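Local coordinates for putative uncharacterized protein PH0186 (Pyrococcus horikoshii, PDB 2ZTS) that binds ADP with magnesium as a KaiC-like member of the P-loop NTPase superfamily and is probably an ATP-binding protein whose wider cellular role is not established, at residues Phe46-Phe50 with Thr174-Thr178; Pro61-Leu67 with Lys93-Gly99; Leu161-Asn165 with Ile194-Ile198. Residues are numbered along the deposited sequence.

Interaction 1: residues Phe46-Phe50 with Thr174-Thr178; sequences FAAQF and TTILT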
loop_
_atom_site.group_PDB
_atom_site.type_symbol
_atom_site.label_atom_id
_atom_site.label_comp_id
_atom_site.label_asym_id
_atom_site.label_seq_id
_atom_site.Cartn_x
_atom_site.Cartn_y
_atom_site.Cartn_z
ATOM N N PHE C 46 23.989 20.373 6.857
ATOM C CA PHE C 46 24.942 19.403 7.382
ATOM C C PHE C 46 26.022 19.069 6.307
ATOM O O PHE C 46 27.210 19.134 6.585
ATOM C CB PHE C 46 24.135 18.186 7.744
ATOM C CG PHE C 46 24.878 17.144 8.455
ATOM C CD1 PHE C 46 24.627 16.901 9.774
ATOM C CD2 PHE C 46 25.846 16.394 7.790
ATOM C CE1 PHE C 46 25.325 15.920 10.434
ATOM C CE2 PHE C 46 26.560 15.395 8.454
ATOM C CZ PHE C 46 26.303 15.145 9.755
ATOM N N ALA C 47 25.609 18.802 5.067
ATOM C CA ALA C 47 26.547 18.575 3.940
ATOM C C ALA C 47 27.427 19.789 3.593
ATOM O O ALA C 47 28.637 19.627 3.294
ATOM C CB ALA C 47 25.825 18.145 2.730
ATOM N N ALA C 48 26.865 20.987 3.717
ATOM C CA ALA C 48 27.591 22.193 3.417
ATOM C C ALA C 48 28.612 22.457 4.517
ATOM O O ALA C 48 29.735 22.871 4.222
ATOM C CB ALA C 48 26.684 23.333 3.254
ATOM N N GLN C 49 28.207 22.223 5.761
ATOM C CA GLN C 49 29.065 22.417 6.899
ATOM C C GLN C 49 30.301 21.521 6.802
ATOM O O GLN C 49 31.439 21.955 7.077
ATOM C CB GLN C 49 28.289 22.137 8.196
ATOM C CG GLN C 49 28.832 22.830 9.438
ATOM C CD GLN C 49 27.802 22.872 10.564
ATOM O OE1 GLN C 49 26.615 22.984 10.288
ATOM N NE2 GLN C 49 28.247 22.729 11.821
ATOM N N PHE C 50 30.079 20.279 6.372
ATOM C CA PHE C 50 31.140 19.304 6.180
ATOM C C PHE C 50 32.161 19.844 5.190
ATOM O O PHE C 50 33.352 19.707 5.431
ATOM C CB PHE C 50 30.536 17.967 5.700
ATOM C CG PHE C 50 31.529 16.914 5.198
ATOM C CD1 PHE C 50 32.348 16.211 6.076
ATOM C CD2 PHE C 50 31.501 16.493 3.905
ATOM C CE1 PHE C 50 33.168 15.199 5.638
ATOM C CE2 PHE C 50 32.337 15.440 3.456
ATOM C CZ PHE C 50 33.149 14.804 4.329
ATOM N N THR C 174 36.164 11.126 0.864
ATOM C CA THR C 174 35.185 10.878 1.899
ATOM C C THR C 174 33.985 11.665 1.462
ATOM O O THR C 174 34.091 12.861 1.304
ATOM C CB THR C 174 35.681 11.408 3.215
ATOM O OG1 THR C 174 36.883 10.730 3.626
ATOM C CG2 THR C 174 34.614 11.159 4.319
ATOM N N THR C 175 32.868 10.979 1.247
ATOM C CA THR C 175 31.703 11.512 0.568
ATOM C C THR C 175 30.430 11.450 1.403
ATOM O O THR C 175 30.192 10.407 2.036
ATOM C CB THR C 175 31.479 10.657 -0.672
ATOM O OG1 THR C 175 32.662 10.713 -1.486
ATOM C CG2 THR C 175 30.319 11.219 -1.587
ATOM N N ILE C 176 29.622 12.536 1.389
ATOM C CA ILE C 176 28.202 12.507 1.801
ATOM C C ILE C 176 27.275 12.607 0.563
ATOM O O ILE C 176 27.416 13.497 -0.290
ATOM C CB ILE C 176 27.885 13.619 2.792
ATOM C CG1 ILE C 176 28.661 13.388 4.081
ATOM C CG2 ILE C 176 26.349 13.718 3.083
ATOM C CD1 ILE C 176 28.694 14.603 5.038
ATOM N N LEU C 177 26.347 11.670 0.460
ATOM C CA LEU C 177 25.263 11.673 -0.519
ATOM C C LEU C 177 24.000 11.877 0.259
ATOM O O LEU C 177 23.803 11.249 1.312
ATOM C CB LEU C 177 25.129 10.311 -1.235
ATOM C CG LEU C 177 26.404 9.687 -1.813
ATOM C CD1 LEU C 177 26.180 8.270 -2.256
ATOM C CD2 LEU C 177 26.868 10.530 -2.990
ATOM N N THR C 178 23.125 12.727 -0.244
ATOM C CA THR C 178 21.873 13.004 0.445
ATOM C C THR C 178 20.737 12.387 -0.302
ATOM O O THR C 178 20.776 12.333 -1.540
ATOM C CB THR C 178 21.633 14.492 0.604
ATOM O OG1 THR C 178 21.357 15.091 -0.663
ATOM C CG2 THR C 178 22.909 15.188 1.110
#
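T174 opens strand 174-179 with its CB turned to helix 43-58. CG2 of T174 lies 3.9 Å from CZ of F50, and O of T174 meets the edge of the same ring, 3.7 Å from CZ of F50; its OG1 is hydrogen-bonded to the backbone N of G30. Since successive residues face opposite sides of the sheet, T175 points away from the helix, and next to reach it is I176, the centre of the contact. Its long, branched side chain suits a gap of 9.6 Å between the axes of helix 46-50 and strand 174-178. CD1 of I176 sits over the face of the F50 ring in a CH-pi contact, 3.9 Å from the ring centroid and 3.6 Å from CD2 of F50, and touches the F46 edge, 4.1 Å from CE2 of F46. Opposite the backbone of I176 stands A47, whose single methyl CB, 4.5 Å from I176 CG2, lets the helix come in close. This is the P-loop NTPase core: segment 46-50 of the helix after the Walker A loop runs nearly antiparallel, at 162°, to segment 174-178, in the parallel part of the central mixed sheet. L177 again turns its side chain away. At T178 the hydrophobic face gives way to the nucleotide site: CG2 of T178 lies 4.5 Å from CB of A47, while OG1 hydrogen-bonds D142, a residue of the magnesium-binding site.

Interaction 2: residues Pro61-Leu67 with Lys93-Gly99; sequences PGVFVTL and KIAIVDG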
loop_
_atom_site.group_PDB
_atom_site.type_symbol
_atom_site.label_atom_id
_atom_site.label_comp_id
_atom_site.label_asym_id
_atom_site.label_seq_id
_atom_site.Cartn_x
_atom_site.Cartn_y
_atom_site.Cartn_z
ATOM N N PRO C 61 40.526 20.381 0.898
ATOM C CA PRO C 61 39.700 20.890 -0.212
ATOM C C PRO C 61 38.445 20.046 -0.389
ATOM O O PRO C 61 38.525 18.843 -0.174
ATOM C CB PRO C 61 40.616 20.772 -1.449
ATOM C CG PRO C 61 42.064 20.543 -0.879
ATOM C CD PRO C 61 41.836 19.857 0.456
ATOM N N GLY C 62 37.333 20.665 -0.774
ATOM C CA GLY C 62 36.063 19.987 -0.951
ATOM C C GLY C 62 35.248 20.377 -2.162
ATOM O O GLY C 62 35.271 21.519 -2.629
ATOM N N VAL C 63 34.532 19.404 -2.703
ATOM C CA VAL C 63 33.638 19.631 -3.806
ATOM C C VAL C 63 32.166 19.441 -3.355
ATOM O O VAL C 63 31.785 18.377 -2.939
ATOM C CB VAL C 63 33.958 18.719 -4.980
ATOM C CG1 VAL C 63 32.994 18.957 -6.096
ATOM C CG2 VAL C 63 35.408 18.924 -5.461
ATOM N N PHE C 64 31.355 20.469 -3.496
ATOM C CA PHE C 64 29.953 20.371 -3.238
ATOM C C PHE C 64 29.246 20.332 -4.557
ATOM O O PHE C 64 29.228 21.325 -5.300
ATOM C CB PHE C 64 29.535 21.542 -2.378
ATOM C CG PHE C 64 28.166 21.406 -1.759
ATOM C CD1 PHE C 64 28.041 21.263 -0.406
ATOM C CD2 PHE C 64 27.003 21.496 -2.546
ATOM C CE1 PHE C 64 26.789 21.117 0.184
ATOM C CE2 PHE C 64 25.737 21.369 -1.969
ATOM C CZ PHE C 64 25.636 21.194 -0.577
ATOM N N VAL C 65 28.661 19.177 -4.880
ATOM C CA VAL C 65 27.909 19.032 -6.121
ATOM C C VAL C 65 26.458 19.246 -5.740
ATOM O O VAL C 65 25.994 18.597 -4.814
ATOM C CB VAL C 65 28.048 17.652 -6.678
ATOM C CG1 VAL C 65 27.228 17.461 -7.913
ATOM C CG2 VAL C 65 29.540 17.268 -6.872
ATOM N N THR C 66 25.742 20.136 -6.442
ATOM C CA THR C 66 24.335 20.310 -6.239
ATOM C C THR C 66 23.482 20.371 -7.500
ATOM O O THR C 66 23.795 21.063 -8.441
ATOM C CB THR C 66 24.090 21.546 -5.315
ATOM O OG1 THR C 66 22.690 21.856 -5.261
ATOM C CG2 THR C 66 24.805 22.789 -5.769
ATOM N N LEU C 67 22.402 19.595 -7.516
ATOM C CA LEU C 67 21.378 19.693 -8.560
ATOM C C LEU C 67 20.042 20.121 -7.941
ATOM O O LEU C 67 19.004 20.154 -8.594
ATOM C CB LEU C 67 21.299 18.311 -9.277
ATOM C CG LEU C 67 21.965 18.032 -10.642
ATOM C CD1 LEU C 67 22.717 19.183 -11.309
ATOM C CD2 LEU C 67 22.812 16.805 -10.591
ATOM N N LYS C 93 40.157 25.977 -2.513
ATOM C CA LYS C 93 39.880 24.979 -1.486
ATOM C C LYS C 93 38.438 24.452 -1.561
ATOM O O LYS C 93 38.173 23.397 -1.017
ATOM C CB LYS C 93 40.179 25.484 -0.075
ATOM C CG LYS C 93 41.610 25.995 0.136
ATOM C CD LYS C 93 42.466 25.119 1.058
ATOM C CE LYS C 93 43.870 25.718 1.280
ATOM N NZ LYS C 93 44.667 25.986 -0.017
ATOM N N ILE C 94 37.534 25.152 -2.249
ATOM C CA ILE C 94 36.190 24.623 -2.480
ATOM C C ILE C 94 35.800 24.816 -3.894
ATOM O O ILE C 94 36.049 25.851 -4.460
ATOM C CB ILE C 94 35.141 25.337 -1.590
ATOM C CG1 ILE C 94 35.384 25.064 -0.129
ATOM C CG2 ILE C 94 33.703 24.907 -1.953
ATOM C CD1 ILE C 94 34.354 25.804 0.793
ATOM N N ALA C 95 35.171 23.825 -4.482
ATOM C CA ALA C 95 34.450 24.037 -5.734
ATOM C C ALA C 95 32.995 23.672 -5.551
ATOM O O ALA C 95 32.659 22.698 -4.825
ATOM C CB ALA C 95 35.056 23.215 -6.819
ATOM N N ILE C 96 32.129 24.441 -6.229
ATOM C CA ILE C 96 30.699 24.161 -6.294
ATOM C C ILE C 96 30.397 23.812 -7.722
ATOM O O ILE C 96 30.715 24.594 -8.636
ATOM C CB ILE C 96 29.788 25.341 -5.853
ATOM C CG1 ILE C 96 30.025 25.719 -4.391
ATOM C CG2 ILE C 96 28.299 24.932 -6.069
ATOM C CD1 ILE C 96 29.402 27.119 -3.930
ATOM N N VAL C 97 29.806 22.619 -7.897
ATOM C CA VAL C 97 29.383 22.096 -9.179
ATOM C C VAL C 97 27.866 22.013 -9.223
ATOM O O VAL C 97 27.250 21.130 -8.562
ATOM C CB VAL C 97 29.927 20.685 -9.376
ATOM C CG1 VAL C 97 29.431 20.128 -10.668
ATOM C CG2 VAL C 97 31.490 20.647 -9.291
ATOM N N ASP C 98 27.250 22.845 -10.051
ATOM C CA ASP C 98 25.786 22.904 -10.081
ATOM C C ASP C 98 25.062 22.386 -11.362
ATOM O O ASP C 98 23.891 22.678 -11.554
ATOM C CB ASP C 98 25.313 24.286 -9.586
ATOM C CG ASP C 98 25.567 25.410 -10.591
ATOM O OD1 ASP C 98 26.165 25.166 -11.668
ATOM O OD2 ASP C 98 25.186 26.570 -10.363
ATOM N N GLY C 99 25.729 21.784 -12.345
ATOM C CA GLY C 99 26.349 22.515 -13.428
ATOM C C GLY C 99 25.115 22.696 -14.345
ATOM O O GLY C 99 24.652 21.713 -15.027
#
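Five backbone hydrogen bonds join 61-67 to 93-99, along parallel strands 62-66 and 94-97, whose axes lie 4.7 Å apart. G62 N donates to K93 O (2.9 Å) and G62 O accepts from A95 N (3.0 Å); F64 N to A95 O (2.9 Å) and V97 N to F64 O (3.0 Å) repeat the step, and T66 N to V97 O (2.8 Å) ends the series. G62, F64 and T66 thus supply every bond from their strand, while V63 and V65 turn their peptide groups to strand 138-142 on the other side. Weaker CA-H...O contacts fill the intervals, such as I94 CA to G62 O at 3.2 Å. The side chains then divide between the two faces. V63, V65, A95 and V97 share one, where V63 CG1 meets V97 CG2 at 3.9 Å and V65 CG2 meets V97 CB at 4.3 Å; beta-branched valines favour extended backbone, and this compact layer lies under helix 120-134. F64, I94 and I96 occupy the other face, F64 and I96 packing on helix 71-79. Beyond the strands, L67 CD1 touches D98 O at 3.7 Å, while the D98 carboxylate hydrogen-bonds the backbone N of S101 and of A71. Parallel neighbours joined by a beta-alpha-beta crossover through helices 71-79 and 85-90 are characteristic of the three-layer alpha-beta-alpha sandwich of P-loop NTPases, here at the 94-97 edge of the sheet within the chain.

Interaction 3: residues Leu161-Asn165 with Ile194-Ile198; sequences LLKLN and IEEFI
Segment 161-165 is regular alpha-helix (phi/psi near -60/-40) within helix 157-171, with N165 N bonded to L161 O at 3.0 Å. Segment 194-198 makes a 3-10 turn at 195-197 between I194 (-125/-37) and I198 (-112/15): F197 N donates to I194 O (2.9 Å), I198 N to E195 O (3.2 Å). CA atoms of L161 and E195 stand 7.1 Å apart, those of N165 and I198 6.0 Å, so the turn lies along the segment from L161 to N165. In this P-loop NTPase fold it belongs to the connection between strands 174-179 and 201-209, covering a sheet-flanking helix. Leucine and isoleucine fill the buried gap: L161 (chi1 m, chi2 t) sets CD1 3.8 Å from CG2 of I194 (chi1 m) and CD2 3.7 Å from CD1 of I198 (p, t), which is 4.2 Å from CD2 of L164 (chi1 t). E195 OE1 accepts from I194 N at 3.2 Å; OE2 hydrogen-bonds T179 OG1. OD1 of N165 (chi1 t) makes only van der Waals contact with I198 CB, at 3.8 Å.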
loop_
_atom_site.group_PDB
_atom_site.type_symbol
_atom_site.label_atom_id
_atom_site.label_comp_id
_atom_site.label_asym_id
_atom_site.label_seq_id
_atom_site.Cartn_x
_atom_site.Cartn_y
_atom_site.Cartn_z
ATOM N N LEU C 161 23.065 4.933 -9.986
ATOM C CA LEU C 161 23.722 4.694 -8.692
ATOM C C LEU C 161 24.890 3.696 -8.769
ATOM O O LEU C 161 25.929 3.903 -8.123
ATOM C CB LEU C 161 22.715 4.308 -7.639
ATOM C CG LEU C 161 21.862 5.516 -7.152
ATOM C CD1 LEU C 161 20.612 5.104 -6.385
ATOM C CD2 LEU C 161 22.684 6.431 -6.275
ATOM N N LEU C 162 24.746 2.652 -9.581
ATOM C CA LEU C 162 25.845 1.729 -9.779
ATOM C C LEU C 162 27.025 2.427 -10.531
ATOM O O LEU C 162 28.165 2.325 -10.115
ATOM C CB LEU C 162 25.348 0.459 -10.479
ATOM C CG LEU C 162 24.572 -0.492 -9.537
ATOM C CD1 LEU C 162 24.130 -1.695 -10.325
ATOM C CD2 LEU C 162 25.309 -0.929 -8.280
ATOM N N LYS C 163 26.751 3.235 -11.551
ATOM C CA LYS C 163 27.858 4.037 -12.109
ATOM C C LYS C 163 28.517 5.002 -11.111
ATOM O O LYS C 163 29.751 5.152 -11.110
ATOM C CB LYS C 163 27.441 4.842 -13.325
ATOM C CG LYS C 163 27.043 4.097 -14.549
ATOM C CD LYS C 163 26.784 5.167 -15.659
ATOM C CE LYS C 163 26.317 4.603 -16.991
ATOM N NZ LYS C 163 27.484 4.162 -17.881
ATOM N N LEU C 164 27.726 5.645 -10.242
ATOM C CA LEU C 164 28.305 6.545 -9.283
ATOM C C LEU C 164 29.228 5.786 -8.342
ATOM O O LEU C 164 30.280 6.304 -7.946
ATOM C CB LEU C 164 27.249 7.247 -8.462
ATOM C CG LEU C 164 27.615 8.089 -7.285
ATOM C CD1 LEU C 164 28.572 9.212 -7.641
ATOM C CD2 LEU C 164 26.324 8.706 -6.812
ATOM N N ASN C 165 28.794 4.601 -7.920
ATOM C CA ASN C 165 29.528 3.781 -6.934
ATOM C C ASN C 165 30.911 3.462 -7.485
ATOM O O ASN C 165 31.877 3.552 -6.754
ATOM C CB ASN C 165 28.766 2.484 -6.647
ATOM C CG ASN C 165 29.452 1.575 -5.644
ATOM O OD1 ASN C 165 29.728 1.974 -4.524
ATOM N ND2 ASN C 165 29.709 0.309 -6.053
ATOM N N ILE C 194 17.626 1.962 -2.782
ATOM C CA ILE C 194 18.860 1.547 -3.481
ATOM C C ILE C 194 20.079 2.295 -2.898
ATOM O O ILE C 194 21.170 1.774 -2.847
ATOM C CB ILE C 194 18.712 1.846 -4.990
ATOM C CG1 ILE C 194 17.490 1.105 -5.587
ATOM C CG2 ILE C 194 19.928 1.472 -5.710
ATOM C CD1 ILE C 194 17.076 1.573 -7.000
ATOM N N GLU C 195 19.869 3.559 -2.541
ATOM C CA GLU C 195 20.918 4.442 -2.135
ATOM C C GLU C 195 21.811 3.815 -1.046
ATOM O O GLU C 195 23.027 4.017 -1.054
ATOM C CB GLU C 195 20.305 5.748 -1.613
ATOM C CG GLU C 195 19.556 6.547 -2.652
ATOM C CD GLU C 195 18.040 6.309 -2.635
ATOM O OE1 GLU C 195 17.630 5.161 -2.875
ATOM O OE2 GLU C 195 17.293 7.270 -2.310
ATOM N N GLU C 196 21.194 3.167 -0.055
ATOM C CA GLU C 196 21.927 2.524 1.056
ATOM C C GLU C 196 22.873 1.379 0.629
ATOM O O GLU C 196 23.840 1.078 1.342
ATOM C CB GLU C 196 20.930 1.990 2.091
ATOM C CG GLU C 196 19.897 1.048 1.509
ATOM C CD GLU C 196 18.555 1.701 1.171
ATOM O OE1 GLU C 196 18.484 2.763 0.510
ATOM O OE2 GLU C 196 17.546 1.096 1.478
ATOM N N PHE C 197 22.617 0.746 -0.517
ATOM C CA PHE C 197 23.531 -0.252 -1.051
ATOM C C PHE C 197 24.864 0.281 -1.624
ATOM O O PHE C 197 25.700 -0.533 -2.007
ATOM C CB PHE C 197 22.830 -1.138 -2.088
ATOM C CG PHE C 197 21.728 -1.934 -1.499
ATOM C CD1 PHE C 197 22.005 -3.123 -0.841
ATOM C CD2 PHE C 197 20.438 -1.436 -1.485
ATOM C CE1 PHE C 197 21.009 -3.820 -0.239
ATOM C CE2 PHE C 197 19.429 -2.141 -0.897
ATOM C CZ PHE C 197 19.695 -3.318 -0.270
ATOM N N ILE C 198 25.024 1.600 -1.785
ATOM C CA ILE C 198 26.329 2.135 -2.193
ATOM C C ILE C 198 26.984 2.944 -1.088
ATOM O O ILE C 198 27.917 3.657 -1.316
ATOM C CB ILE C 198 26.226 2.939 -3.518
ATOM C CG1 ILE C 198 25.441 4.223 -3.352
ATOM C CG2 ILE C 198 25.602 2.054 -4.636
ATOM C CD1 ILE C 198 25.688 5.232 -4.469
#

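In the fold
All three contacts are buried, but their depth differs: the centres of interactions 1, 2 and 3 lie about 2, 11 and 14 Å from the centre of the chain. Interaction 2 is held chiefly by backbone hydrogen bonds between strands, whereas interactions 1 and 3 have none across their segments and rely on apolar side chains. Helix 43-58 leads into strand 62-66, and A48 CA meets F64 CE1 at 3.5 Å, coupling interactions 1 and 2. Strand 174-179 turns I176 to helix 43-58 in interaction 1 and, from its other face, L177 to interaction 3, where L177 CD1 touches I198 CD1 at 3.8 Å. Only interaction 3 also meets a second subunit, whose L149 packs on I194.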